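Local coordinates for protein N-acetyltransferase (Staphylococcus aureus subsp. aureus, PDB 4M85) that probably transfers an acetyl group from acetyl-CoA to an amine, being an N-acetyltransferase with the GNAT fold, at residues 111-116 with 144-149. Sequence-based numbering, arbitrary orientation.
Sequences DDEYYI and HVKWSL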
ATOM      1  N   ASP A 111      -0.328  15.624   7.302  1.00 31.45           N
ATOM      2  CA  ASP A 111      -0.998  15.332   8.555  1.00 31.19           C
ATOM      3  C   ASP A 111      -2.508  15.475   8.499  1.00 30.16           C
ATOM      4  O   ASP A 111      -3.203  14.859   9.308  1.00 31.69           O
ATOM      5  CB  ASP A 111      -0.437  16.220   9.668  1.00 34.56           C
ATOM      6  CG  ASP A 111       1.066  16.042   9.864  1.00 33.83           C
ATOM      7  OD1 ASP A 111       1.589  14.931   9.646  1.00 34.26           O
ATOM      8  OD2 ASP A 111       1.728  17.022  10.233  1.00 36.03           O
ATOM      9  N   ASP A 112      -3.034  16.260   7.564  1.00 28.51           N
ATOM     10  CA  ASP A 112      -4.500  16.399   7.444  1.00 28.96           C
ATOM     11  C   ASP A 112      -5.134  15.443   6.439  1.00 26.23           C
ATOM     12  O   ASP A 112      -6.281  15.667   6.018  1.00 25.44           O
ATOM     13  CB  ASP A 112      -4.893  17.844   7.088  1.00 31.30           C
ATOM     14  CG  ASP A 112      -4.400  18.277   5.711  1.00 33.77           C
ATOM     15  OD1 ASP A 112      -3.323  17.819   5.269  1.00 33.65           O
ATOM     16  OD2 ASP A 112      -5.083  19.119   5.085  1.00 37.18           O
ATOM     17  N   GLU A 113      -4.417  14.373   6.084  1.00 24.18           N
ATOM     18  CA  GLU A 113      -4.852  13.421   5.047  1.00 23.63           C
ATOM     19  C   GLU A 113      -5.041  12.005   5.561  1.00 22.92           C
ATOM     20  O   GLU A 113      -4.315  11.549   6.435  1.00 21.14           O
ATOM     21  CB  GLU A 113      -3.818  13.349   3.896  1.00 23.70           C
ATOM     22  CG  GLU A 113      -3.574  14.657   3.159  1.00 23.61           C
ATOM     23  CD  GLU A 113      -2.394  14.643   2.221  1.00 22.56           C
ATOM     24  OE1 GLU A 113      -1.557  13.699   2.226  1.00 20.55           O
ATOM     25  OE2 GLU A 113      -2.288  15.632   1.476  1.00 23.83           O
ATOM     26  N   TYR A 114      -6.028  11.309   4.995  1.00 23.46           N
ATOM     27  CA  TYR A 114      -6.090   9.864   5.081  1.00 24.64           C
ATOM     28  C   TYR A 114      -5.414   9.309   3.819  1.00 22.77           C
ATOM     29  O   TYR A 114      -5.993   9.328   2.713  1.00 20.73           O
ATOM     30  CB  TYR A 114      -7.525   9.399   5.257  1.00 26.08           C
ATOM     31  CG  TYR A 114      -7.614   8.190   6.125  1.00 30.77           C
ATOM     32  CD1 TYR A 114      -7.828   8.298   7.499  1.00 32.80           C
ATOM     33  CD2 TYR A 114      -7.443   6.908   5.573  1.00 33.43           C
ATOM     34  CE1 TYR A 114      -7.879   7.158   8.302  1.00 34.75           C
ATOM     35  CE2 TYR A 114      -7.508   5.763   6.356  1.00 35.75           C
ATOM     36  CZ  TYR A 114      -7.727   5.886   7.713  1.00 37.98           C
ATOM     37  OH  TYR A 114      -7.773   4.721   8.447  1.00 42.92           O
ATOM     38  N   TYR A 115      -4.167   8.868   4.001  1.00 21.69           N
ATOM     39  CA  TYR A 115      -3.256   8.511   2.906  1.00 21.12           C
ATOM     40  C   TYR A 115      -3.496   7.109   2.400  1.00 20.73           C
ATOM     41  O   TYR A 115      -3.497   6.146   3.167  1.00 19.78           O
ATOM     42  CB  TYR A 115      -1.783   8.618   3.361  1.00 21.27           C
ATOM     43  CG  TYR A 115      -0.741   8.268   2.316  1.00 21.50           C
ATOM     44  CD1 TYR A 115      -0.726   8.904   1.070  1.00 21.50           C
ATOM     45  CD2 TYR A 115       0.270   7.337   2.587  1.00 21.49           C
ATOM     46  CE1 TYR A 115       0.243   8.616   0.127  1.00 21.49           C
ATOM     47  CE2 TYR A 115       1.239   7.049   1.655  1.00 20.62           C
ATOM     48  CZ  TYR A 115       1.204   7.682   0.428  1.00 20.99           C
ATOM     49  OH  TYR A 115       2.139   7.405  -0.496  1.00 21.06           O
ATOM     50  N   ILE A 116      -3.669   7.004   1.087  1.00 20.53           N
ATOM     51  CA  ILE A 116      -3.776   5.735   0.419  1.00 20.74           C
ATOM     52  C   ILE A 116      -2.382   5.448  -0.134  1.00 20.91           C
ATOM     53  O   ILE A 116      -1.969   6.024  -1.130  1.00 20.96           O
ATOM     54  CB  ILE A 116      -4.792   5.794  -0.726  1.00 20.76           C
ATOM     55  CG1 ILE A 116      -6.177   6.201  -0.198  1.00 20.01           C
ATOM     56  CG2 ILE A 116      -4.892   4.435  -1.384  1.00 21.27           C
ATOM     57  CD1 ILE A 116      -7.163   6.595  -1.264  1.00 20.01           C
ATOM     58  N   HIS A 144     -16.032  12.229   5.264  1.00 24.77           N
ATOM     59  CA  HIS A 144     -15.710  13.315   6.176  1.00 27.47           C
ATOM     60  C   HIS A 144     -14.234  13.587   6.225  1.00 27.10           C
ATOM     61  O   HIS A 144     -13.819  14.419   7.015  1.00 28.06           O
ATOM     62  CB  HIS A 144     -16.179  12.987   7.610  1.00 28.88           C
ATOM     63  CG  HIS A 144     -17.656  13.025   7.761  1.00 29.88           C
ATOM     64  ND1 HIS A 144     -18.480  12.100   7.161  1.00 31.44           N
ATOM     65  CD2 HIS A 144     -18.467  13.905   8.394  1.00 31.26           C
ATOM     66  CE1 HIS A 144     -19.741  12.395   7.436  1.00 32.17           C
ATOM     67  NE2 HIS A 144     -19.760  13.492   8.175  1.00 32.52           N
ATOM     68  N   VAL A 145     -13.439  12.916   5.387  1.00 27.25           N
ATOM     69  CA  VAL A 145     -11.978  13.095   5.403  1.00 26.70           C
ATOM     70  C   VAL A 145     -11.428  13.508   4.046  1.00 25.92           C
ATOM     71  O   VAL A 145     -12.090  13.365   3.011  1.00 27.62           O
ATOM     72  CB  VAL A 145     -11.208  11.843   5.907  1.00 27.97           C
ATOM     73  CG1 VAL A 145     -11.549  11.531   7.357  1.00 28.68           C
ATOM     74  CG2 VAL A 145     -11.482  10.617   5.041  1.00 28.43           C
ATOM     75  N   LYS A 146     -10.208  14.025   4.072  1.00 25.06           N
ATOM     76  CA  LYS A 146      -9.440  14.282   2.863  1.00 26.89           C
ATOM     77  C   LYS A 146      -8.535  13.094   2.603  1.00 26.05           C
ATOM     78  O   LYS A 146      -7.634  12.807   3.397  1.00 26.98           O
ATOM     79  CB  LYS A 146      -8.602  15.557   3.007  1.00 28.70           C
ATOM     80  CG  LYS A 146      -7.671  15.808   1.826  1.00 30.35           C
ATOM     81  CD  LYS A 146      -7.497  17.295   1.513  1.00 32.32           C
ATOM     82  CE  LYS A 146      -6.657  18.043   2.537  1.00 34.72           C
ATOM     83  NZ  LYS A 146      -5.314  17.437   2.672  1.00 38.12           N
ATOM     84  N   TRP A 147      -8.789  12.399   1.493  1.00 22.53           N
ATOM     85  CA  TRP A 147      -7.958  11.291   1.073  1.00 20.43           C
ATOM     86  C   TRP A 147      -6.841  11.797   0.184  1.00 19.59           C
ATOM     87  O   TRP A 147      -7.004  12.762  -0.582  1.00 20.69           O
ATOM     88  CB  TRP A 147      -8.794  10.238   0.351  1.00 19.90           C
ATOM     89  CG  TRP A 147      -9.918   9.686   1.155  1.00 18.50           C
ATOM     90  CD1 TRP A 147     -11.157  10.200   1.258  1.00 18.28           C
ATOM     91  CD2 TRP A 147      -9.922   8.484   1.934  1.00 18.94           C
ATOM     92  NE1 TRP A 147     -11.931   9.434   2.065  1.00 17.52           N
ATOM     93  CE2 TRP A 147     -11.205   8.361   2.491  1.00 18.16           C
ATOM     94  CE3 TRP A 147      -8.970   7.502   2.210  1.00 18.51           C
ATOM     95  CZ2 TRP A 147     -11.563   7.309   3.316  1.00 18.36           C
ATOM     96  CZ3 TRP A 147      -9.321   6.459   3.033  1.00 19.80           C
ATOM     97  CH2 TRP A 147     -10.612   6.374   3.593  1.00 19.09           C
ATOM     98  N   SER A 148      -5.680  11.186   0.311  1.00 19.07           N
ATOM     99  CA  SER A 148      -4.564  11.502  -0.573  1.00 18.73           C
ATOM    100  C   SER A 148      -3.872  10.259  -1.133  1.00 19.19           C
ATOM    101  O   SER A 148      -3.998   9.164  -0.594  1.00 19.07           O
ATOM    102  CB  SER A 148      -3.541  12.387   0.146  1.00 18.19           C
ATOM    103  OG  SER A 148      -2.819  11.675   1.119  1.00 18.49           O
ATOM    104  N   LEU A 149      -3.144  10.454  -2.231  1.00 19.71           N
ATOM    105  CA  LEU A 149      -2.305   9.418  -2.797  1.00 19.30           C
ATOM    106  C   LEU A 149      -1.207  10.014  -3.645  1.00 19.25           C
ATOM    107  O   LEU A 149      -1.243  11.203  -3.988  1.00 18.14           O
ATOM    108  CB  LEU A 149      -3.110   8.379  -3.575  1.00 19.54           C
ATOM    109  CG  LEU A 149      -3.881   8.740  -4.827  1.00 20.80           C
ATOM    110  CD1 LEU A 149      -2.945   8.988  -6.010  1.00 21.23           C
ATOM    111  CD2 LEU A 149      -4.878   7.626  -5.159  1.00 21.62           C
TER
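E113 is the side chain to follow, because it stands just before Y114, next to K146 across the pair, and its carboxylate reaches several partners. Its CB lies 3.4 Å from OG of S148. CG swings to the side of the backbone N, trans to the carbonyl carbon (chi1 -61°), and passes close to NZ of K146. From there the chain stretches out, and CD, 3.2 Å from S148 OG, packs against the serine CB. The serine OG donates to E113 OE1 at 2.6 Å, arriving from above the carboxylate plane, and OE1 also takes the backbone N-H of K110. OE2 is hydrogen-bonded to NE2 of H182 and has a long salt bridge to K146 NZ. With a lysine and a histidine nearby, this buried carboxylate is probably kept ionised.

The K146 chain kinks at three successive bonds, bringing its ammonium back between two acids; the second is D112, whose OD2 stands 3.0 Å from NZ in a salt bridge with a weak hydrogen bond.

Beneath these side chains the backbones pair in parallel. Y114 N reaches K146 O at 2.7 Å, S148 N reaches Y114 O from above the carbonyl plane, and I116 N meets S148 O almost in line with the C=O bond. The strands are the two arms of a beta-alpha-beta crossover, linked through helix 130-140 and neighbours in the central mixed sheet of the GNAT fold.

On the face turned to that helix, the side chains of Y114 and W147 run alongside each other in the same direction, their ring planes 63° apart. Y114 CB makes a CH-pi contact over the tryptophan's six-membered ring, 4.2 Å from its centroid, and V145 CG2 joins it on that face near the rim. The indole NE1 is tied to the carbonyl of N142, while I116 CG1 approaches W147 CE3 obliquely at 3.9 Å.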